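Universal stress protein (PDB 7MQ5) is of unknown function but belongs to the universal stress protein family, whose members are generally linked to bacterial survival under stress. Local coordinates at residues L24-L29 and T126-P131; T232-D237 and T266-V271. All blocks are in the same frame, centred on the assembly; numbering follows the deposited sequence. Where two conformers were deposited one is given.

Contact 1. Residues L24-L29 and T126-P131; sequences LKRAQL and TKTARP
Arg26, on helix 22-34, and Thr126, at the end of strand 123-126, have the closest CA atoms of the two segments, 8.3 Å apart; beyond Thr126 the chain leaves the sheet as an irregular loop through Pro131. That gap suits a long side chain, and Arg26 crosses it. Its CG meets the methyl CG2 of Thr126 at 3.6 Å; the beta-branched threonine offers a small apolar patch to the aliphatic part of the arginine. A bend at chi2 (-44°) turns the chain past this methyl, and the guanidinium then reaches the loop end-on: NH1 and NH2 both donate to Arg130 O, each at 2.9 Å, with the oxygen close to the guanidinium plane. Both bonds are bent, with angles of 142° and 143° at the hydrogens, as expected when two nitrogens share one acceptor. The third nitrogen, NE, forms a salt bridge with Asp270, which probably fixes the rotation of the group. The loop is shaped from within: Thr128 OG1 accepts from Arg130 N at 3.2 Å and also from Arg130 NE, while the Arg130 guanidinium forms a salt bridge with Asp237 and a hydrogen bond to Ala238 O. The Arg130 N bond defines an ST turn, here in the loop joining strands 123-126 and 136-141.

Contact 2. Residues T232-D237 and T266-V271; sequences TAQKLD and TLESDV
Apolar contact between Ala233, on helix 225-236, and Leu267, in the loop before strand 270-274, is confined to two methyl groups: Ala233 CB lies 3.5 Å from Leu267 CD2. A small residue suits the helix face here, since its CA is only 7.3 Å from the CA of Leu267. Leu267 supplies the reach, and both side chains also touch Thr241 of strand 240-244. These elements belong to the alpha/beta fold of a universal stress protein domain: helix 225-236 packs against the sheet, in which strand 240-244 runs parallel to its neighbour 270-274.

The polar interactions lie on the solvent-exposed side, where long hydrophilic side chains can meet. Gln234 NE2 donates to Glu268 OE1 at 3.1 Å, nearly straight at 170°; the oxygen lies in the amide plane, while the nitrogen stands above the carboxylate plane, the two planes being 80° apart. Gln234 sends CG anti to its own N (chi1 -175°) and then bends at chi2, bringing the amide round to the glutamate. One water donates both to Gln234 OE1, 2.7 Å away, and to Glu268 OE1. Just beyond, a Schellman motif ends the helix: Asp237 has positive phi, and one of two bonds back into the last turn runs from its N to Gln234 O (3.0 Å).

How the contacts relate
The centres of the two contacts are 15 Å apart, and contact 1, on helix 22-34, is complete along the chain before contact 2, on helix 225-236, opens. They meet where strands 123-126 and 270-274 run antiparallel as neighbours in the middle of one ten-stranded mixed sheet. On its far side each has a parallel neighbour, 92-96 and 240-244, so this pair is the seam between two parallel halves, consistent with two universal stress protein-like units in one chain. Lys127 NZ lies 2.7 Å from Leu267 O, probably a hydrogen bond, and Asp270 OD1 accepts from the backbone N of both Lys127 and Thr128. With the Arg130-Asp237 salt bridge, polar links tie 126-131 to both segments of contact 2.

Contact 1. Residues L24-L29 and T126-P131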
ATOM      1  N   LEU A  24      -6.946 -12.176  -2.271  1.00 11.16           N
ATOM      2  CA  LEU A  24      -7.678 -12.858  -1.176  1.00 11.23           C
ATOM      3  C   LEU A  24      -6.696 -13.489  -0.183  1.00 11.04           C
ATOM      4  O   LEU A  24      -7.001 -13.514   1.009  1.00 11.94           O
ATOM      5  CB  LEU A  24      -8.625 -13.906  -1.758  1.00 11.78           C
ATOM      6  CG  LEU A  24      -9.511 -14.625  -0.742  1.00 13.31           C
ATOM      7  CD1 LEU A  24     -10.346 -13.645   0.087  1.00 13.59           C
ATOM      8  CD2 LEU A  24     -10.399 -15.616  -1.473  1.00 14.97           C
ATOM      9  N   LYS A  25      -5.555 -14.003  -0.653  0.60 11.54           N
ATOM     10  CA  LYS A  25      -4.586 -14.593   0.317  0.60 12.58           C
ATOM     11  C   LYS A  25      -4.110 -13.508   1.294  0.60 11.32           C
ATOM     12  O   LYS A  25      -4.067 -13.773   2.515  0.60 12.09           O
ATOM     13  CB  LYS A  25      -3.423 -15.259  -0.423  0.60 14.88           C
ATOM     14  CG  LYS A  25      -3.778 -16.591  -1.072  0.60 17.75           C
ATOM     15  CD  LYS A  25      -2.636 -17.232  -1.823  0.60 22.58           C
ATOM     16  CE  LYS A  25      -2.935 -18.664  -2.213  0.60 26.57           C
ATOM     17  NZ  LYS A  25      -3.085 -19.527  -1.018  0.60 30.81           N
ATOM     18  N   ARG A  26      -3.736 -12.331   0.794  1.00 10.99           N
ATOM     19  CA  ARG A  26      -3.284 -11.283   1.745  1.00 11.33           C
ATOM     20  C   ARG A  26      -4.449 -10.894   2.668  1.00 10.57           C
ATOM     21  O   ARG A  26      -4.213 -10.675   3.865  1.00 11.27           O
ATOM     22  CB  ARG A  26      -2.808 -10.009   1.045  1.00 12.80           C
ATOM     23  CG  ARG A  26      -1.738 -10.180  -0.014  1.00 14.72           C
ATOM     24  CD  ARG A  26      -0.619 -11.105   0.338  1.00 15.08           C
ATOM     25  NE  ARG A  26       0.487 -10.919  -0.576  1.00 13.99           N
ATOM     26  CZ  ARG A  26       1.495 -11.760  -0.721  1.00 15.19           C
ATOM     27  NH1 ARG A  26       2.486 -11.454  -1.539  1.00 17.43           N
ATOM     28  NH2 ARG A  26       1.506 -12.913  -0.077  1.00 15.48           N
ATOM     29  N   ALA A  27      -5.668 -10.792   2.121  1.00 10.27           N
ATOM     30  CA  ALA A  27      -6.834 -10.396   2.944  1.00 10.65           C
ATOM     31  C   ALA A  27      -7.062 -11.416   4.065  1.00 11.14           C
ATOM     32  O   ALA A  27      -7.357 -11.007   5.203  1.00 12.53           O
ATOM     33  CB  ALA A  27      -8.051 -10.271   2.066  1.00 10.63           C
ATOM     34  N   GLN A  28      -6.931 -12.710   3.749  1.00 11.35           N
ATOM     35  CA  GLN A  28      -7.125 -13.766   4.781  1.00 13.16           C
ATOM     36  C   GLN A  28      -6.042 -13.651   5.858  1.00 12.99           C
ATOM     37  O   GLN A  28      -6.342 -13.846   7.041  1.00 14.17           O
ATOM     38  CB  GLN A  28      -7.095 -15.158   4.153  1.00 14.89           C
ATOM     39  CG  GLN A  28      -8.344 -15.512   3.373  1.00 16.10           C
ATOM     40  CD  GLN A  28      -8.118 -16.818   2.659  1.00 21.32           C
ATOM     41  OE1 GLN A  28      -7.428 -16.877   1.646  1.00 30.23           O
ATOM     42  NE2 GLN A  28      -8.640 -17.887   3.226  1.00 25.30           N
ATOM     43  N   LEU A  29      -4.811 -13.350   5.458  1.00 12.62           N
ATOM     44  CA  LEU A  29      -3.733 -13.250   6.470  1.00 13.75           C
ATOM     45  C   LEU A  29      -4.034 -12.079   7.405  1.00 12.88           C
ATOM     46  O   LEU A  29      -3.991 -12.256   8.632  1.00 14.50           O
ATOM     47  CB  LEU A  29      -2.384 -13.066   5.781  1.00 13.88           C
ATOM     48  CG  LEU A  29      -1.188 -13.028   6.727  1.00 16.13           C
ATOM     49  CD1 LEU A  29      -0.965 -14.381   7.373  1.00 20.31           C
ATOM     50  CD2 LEU A  29       0.068 -12.583   5.996  1.00 17.19           C
ATOM     51  N   THR A 126      -0.748  -6.010  -4.793  1.00  9.88           N
ATOM     52  CA  THR A 126       0.092  -7.187  -4.603  1.00 10.96           C
ATOM     53  C   THR A 126       0.878  -7.442  -5.891  1.00 11.72           C
ATOM     54  O   THR A 126       0.274  -7.464  -6.970  1.00 13.52           O
ATOM     55  CB  THR A 126      -0.697  -8.402  -4.093  1.00 12.06           C
ATOM     56  OG1 THR A 126      -1.463  -9.020  -5.130  1.00 15.82           O
ATOM     57  CG2 THR A 126      -1.618  -8.058  -2.943  1.00 13.34           C
ATOM     58  N   LYS A 127       2.197  -7.611  -5.769  1.00 10.97           N
ATOM     59  CA  LYS A 127       3.056  -7.792  -6.964  1.00 12.00           C
ATOM     60  C   LYS A 127       3.876  -9.079  -6.904  1.00 13.37           C
ATOM     61  O   LYS A 127       4.529  -9.391  -7.914  1.00 16.76           O
ATOM     62  CB  LYS A 127       3.993  -6.596  -7.143  1.00 11.92           C
ATOM     63  CG  LYS A 127       3.295  -5.246  -7.265  1.00 11.51           C
ATOM     64  CD  LYS A 127       4.220  -4.109  -7.641  1.00 11.95           C
ATOM     65  CE  LYS A 127       4.578  -4.123  -9.108  1.00 12.69           C
ATOM     66  NZ  LYS A 127       5.536  -3.046  -9.456  1.00 12.91           N
ATOM     67  N   THR A 128       3.879  -9.777  -5.775  1.00 12.90           N
ATOM     68  CA  THR A 128       4.674 -11.021  -5.647  1.00 13.92           C
ATOM     69  C   THR A 128       3.771 -12.122  -5.099  1.00 13.65           C
ATOM     70  O   THR A 128       2.808 -11.806  -4.395  1.00 14.99           O
ATOM     71  CB  THR A 128       5.908 -10.818  -4.755  1.00 13.61           C
ATOM     72  OG1 THR A 128       6.647 -12.043  -4.725  1.00 14.80           O
ATOM     73  CG2 THR A 128       5.570 -10.400  -3.338  1.00 13.67           C
ATOM     74  N   ALA A 129       4.085 -13.370  -5.428  1.00 15.60           N
ATOM     75  CA  ALA A 129       3.330 -14.518  -4.880  1.00 18.19           C
ATOM     76  C   ALA A 129       3.994 -15.014  -3.596  1.00 18.32           C
ATOM     77  O   ALA A 129       3.423 -15.910  -2.951  1.00 21.06           O
ATOM     78  CB  ALA A 129       3.248 -15.622  -5.893  1.00 19.94           C
ATOM     79  N   ARG A 130       5.150 -14.458  -3.240  1.00 15.58           N
ATOM     80  CA  ARG A 130       5.822 -14.915  -2.000  1.00 16.23           C
ATOM     81  C   ARG A 130       4.915 -14.671  -0.799  1.00 17.60           C
ATOM     82  O   ARG A 130       4.270 -13.632  -0.708  1.00 17.89           O
ATOM     83  CB  ARG A 130       7.138 -14.167  -1.804  1.00 16.61           C
ATOM     84  CG  ARG A 130       8.216 -14.526  -2.813  1.00 17.97           C
ATOM     85  CD  ARG A 130       9.424 -13.657  -2.539  1.00 20.20           C
ATOM     86  NE  ARG A 130       9.219 -12.294  -3.019  1.00 20.81           N
ATOM     87  CZ  ARG A 130       9.681 -11.192  -2.428  1.00 18.14           C
ATOM     88  NH1 ARG A 130      10.295 -11.266  -1.262  1.00 19.82           N
ATOM     89  NH2 ARG A 130       9.462 -10.013  -2.976  1.00 18.37           N
ATOM     90  N   PRO A 131       4.854 -15.603   0.178  1.00 19.54           N
ATOM     91  CA  PRO A 131       4.069 -15.361   1.384  1.00 19.17           C
ATOM     92  C   PRO A 131       4.673 -14.215   2.210  1.00 18.14           C
ATOM     93  O   PRO A 131       5.867 -14.008   2.194  1.00 18.56           O
ATOM     94  CB  PRO A 131       4.160 -16.693   2.147  1.00 23.12           C
ATOM     95  CG  PRO A 131       5.428 -17.330   1.630  1.00 26.25           C
ATOM     96  CD  PRO A 131       5.506 -16.921   0.174  1.00 23.15           C
TER

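Contact 2. Residues T232-D237 and T266-V271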
ATOM      1  N   THR A 232      17.040  -0.830  -1.965  1.00 11.25           N
ATOM      2  CA  THR A 232      16.970  -1.421  -0.611  1.00 11.38           C
ATOM      3  C   THR A 232      15.961  -2.565  -0.608  1.00 10.28           C
ATOM      4  O   THR A 232      16.232  -3.601   0.009  1.00 11.06           O
ATOM      5  CB  THR A 232      16.660  -0.335   0.416  1.00 12.58           C
ATOM      6  OG1 THR A 232      17.669   0.667   0.306  1.00 16.86           O
ATOM      7  CG2 THR A 232      16.591  -0.888   1.817  1.00 12.66           C
ATOM      8  N   ALA A 233      14.828  -2.389  -1.279  1.00 10.34           N
ATOM      9  CA  ALA A 233      13.833  -3.476  -1.334  1.00 10.99           C
ATOM     10  C   ALA A 233      14.457  -4.718  -1.962  1.00 11.26           C
ATOM     11  O   ALA A 233      14.240  -5.829  -1.458  1.00 12.42           O
ATOM     12  CB  ALA A 233      12.614  -3.037  -2.113  1.00 10.82           C
ATOM     13  N   GLN A 234      15.229  -4.527  -3.023  1.00 11.30           N
ATOM     14  CA  GLN A 234      15.824  -5.688  -3.723  1.00 12.48           C
ATOM     15  C   GLN A 234      16.884  -6.350  -2.827  1.00 12.28           C
ATOM     16  O   GLN A 234      16.904  -7.589  -2.718  1.00 14.56           O
ATOM     17  CB  GLN A 234      16.437  -5.238  -5.049  1.00 13.94           C
ATOM     18  CG  GLN A 234      16.961  -6.397  -5.874  1.00 17.50           C
ATOM     19  CD  GLN A 234      15.861  -7.301  -6.362  1.00 21.71           C
ATOM     20  OE1 GLN A 234      15.863  -8.502  -6.099  1.00 29.10           O
ATOM     21  NE2 GLN A 234      14.883  -6.711  -7.033  1.00 25.25           N
ATOM     22  N   LYS A 235      17.729  -5.550  -2.179  1.00 12.58           N
ATOM     23  CA  LYS A 235      18.814  -6.110  -1.329  1.00 14.10           C
ATOM     24  C   LYS A 235      18.215  -6.901  -0.158  1.00 13.69           C
ATOM     25  O   LYS A 235      18.754  -7.962   0.186  1.00 15.38           O
ATOM     26  CB  LYS A 235      19.728  -4.979  -0.843  1.00 16.61           C
ATOM     27  CG  LYS A 235      20.885  -5.420   0.046  1.00 20.84           C
ATOM     28  CD  LYS A 235      21.855  -6.382  -0.615  1.00 24.44           C
ATOM     29  CE  LYS A 235      22.963  -6.832   0.315  1.00 31.56           C
ATOM     30  NZ  LYS A 235      23.946  -7.675  -0.397  1.00 36.91           N
ATOM     31  N   LEU A 236      17.124  -6.412   0.422  1.00 12.88           N
ATOM     32  CA  LEU A 236      16.447  -7.094   1.561  1.00 13.61           C
ATOM     33  C   LEU A 236      15.506  -8.197   1.063  1.00 13.91           C
ATOM     34  O   LEU A 236      14.962  -8.926   1.906  1.00 16.21           O
ATOM     35  CB  LEU A 236      15.612  -6.074   2.342  1.00 13.69           C
ATOM     36  CG  LEU A 236      16.385  -4.995   3.089  1.00 15.67           C
ATOM     37  CD1 LEU A 236      15.426  -3.971   3.683  1.00 16.68           C
ATOM     38  CD2 LEU A 236      17.266  -5.595   4.176  1.00 18.75           C
ATOM     39  N   ASP A 237      15.267  -8.268  -0.248  1.00 13.76           N
ATOM     40  CA  ASP A 237      14.221  -9.180  -0.789  1.00 14.74           C
ATOM     41  C   ASP A 237      12.903  -8.864  -0.052  1.00 13.02           C
ATOM     42  O   ASP A 237      12.170  -9.802   0.320  1.00 14.08           O
ATOM     43  CB  ASP A 237      14.623 -10.653  -0.679  1.00 16.96           C
ATOM     44  CG  ASP A 237      13.826 -11.590  -1.571  1.00 22.34           C
ATOM     45  OD1 ASP A 237      13.214 -11.107  -2.544  1.00 24.60           O
ATOM     46  OD2 ASP A 237      13.850 -12.809  -1.301  1.00 28.81           O
ATOM     47  N   THR A 266       8.566  -0.137 -10.394  1.00 14.60           N
ATOM     48  CA  THR A 266       9.889  -0.820 -10.321  1.00 15.63           C
ATOM     49  C   THR A 266       9.890  -1.925  -9.258  1.00 14.46           C
ATOM     50  O   THR A 266      10.522  -2.958  -9.463  1.00 15.18           O
ATOM     51  CB  THR A 266      11.013   0.185 -10.004  1.00 18.77           C
ATOM     52  OG1 THR A 266      10.962   1.234 -10.971  1.00 21.84           O
ATOM     53  CG2 THR A 266      12.397  -0.429  -9.992  1.00 19.25           C
ATOM     54  N   LEU A 267       9.229  -1.696  -8.136  1.00 12.98           N
ATOM     55  CA  LEU A 267       9.290  -2.680  -7.030  1.00 12.31           C
ATOM     56  C   LEU A 267       8.739  -4.032  -7.466  1.00 12.34           C
ATOM     57  O   LEU A 267       7.750  -4.082  -8.240  1.00 13.88           O
ATOM     58  CB  LEU A 267       8.478  -2.160  -5.846  1.00 12.36           C
ATOM     59  CG  LEU A 267       9.099  -1.000  -5.067  1.00 12.51           C
ATOM     60  CD1 LEU A 267       8.074  -0.434  -4.101  1.00 13.81           C
ATOM     61  CD2 LEU A 267      10.351  -1.431  -4.313  1.00 13.92           C
ATOM     62  N   GLU A 268       9.339  -5.083  -6.918  1.00 13.07           N
ATOM     63  CA  GLU A 268       8.876  -6.478  -7.109  1.00 14.93           C
ATOM     64  C   GLU A 268       8.116  -6.929  -5.857  1.00 14.11           C
ATOM     65  O   GLU A 268       7.470  -7.976  -5.913  1.00 18.10           O
ATOM     66  CB  GLU A 268      10.062  -7.382  -7.432  1.00 17.30           C
ATOM     67  CG  GLU A 268      10.745  -7.005  -8.742  1.00 20.37           C
ATOM     68  CD  GLU A 268      11.894  -7.888  -9.200  1.00 25.85           C
ATOM     69  OE1 GLU A 268      12.605  -8.442  -8.343  1.00 27.41           O
ATOM     70  OE2 GLU A 268      12.054  -8.041 -10.428  1.00 34.02           O
ATOM     71  N   SER A 269       8.212  -6.173  -4.769  1.00 12.21           N
ATOM     72  CA  SER A 269       7.448  -6.435  -3.533  1.00 11.14           C
ATOM     73  C   SER A 269       5.996  -5.995  -3.734  1.00 10.97           C
ATOM     74  O   SER A 269       5.718  -5.209  -4.640  1.00 10.82           O
ATOM     75  CB  SER A 269       8.036  -5.650  -2.362  1.00 11.56           C
ATOM     76  OG  SER A 269       7.854  -4.241  -2.553  1.00 11.29           O
ATOM     77  N   ASP A 270       5.111  -6.502  -2.889  1.00  9.74           N
ATOM     78  CA  ASP A 270       3.790  -5.857  -2.774  1.00  9.75           C
ATOM     79  C   ASP A 270       4.043  -4.401  -2.356  1.00  9.43           C
ATOM     80  O   ASP A 270       5.100  -4.109  -1.743  1.00  9.75           O
ATOM     81  CB  ASP A 270       2.916  -6.521  -1.713  1.00 10.27           C
ATOM     82  CG  ASP A 270       2.411  -7.911  -2.043  1.00 11.67           C
ATOM     83  OD1 ASP A 270       2.744  -8.449  -3.121  1.00 11.94           O
ATOM     84  OD2 ASP A 270       1.661  -8.442  -1.204  1.00 13.52           O
ATOM     85  N   VAL A 271       3.102  -3.517  -2.643  1.00  8.97           N
ATOM     86  CA  VAL A 271       3.263  -2.094  -2.262  1.00  9.23           C
ATOM     87  C   VAL A 271       1.978  -1.614  -1.590  1.00  8.57           C
ATOM     88  O   VAL A 271       0.888  -1.736  -2.183  1.00  9.28           O
ATOM     89  CB  VAL A 271       3.632  -1.196  -3.463  1.00 10.26           C
ATOM     90  CG1 VAL A 271       4.036   0.204  -3.002  1.00 11.68           C
ATOM     91  CG2 VAL A 271       4.740  -1.795  -4.318  1.00 12.31           C
TER
HETATM   92  O   HOH W   1      15.031 -10.281  -7.969  1.00 36.47           O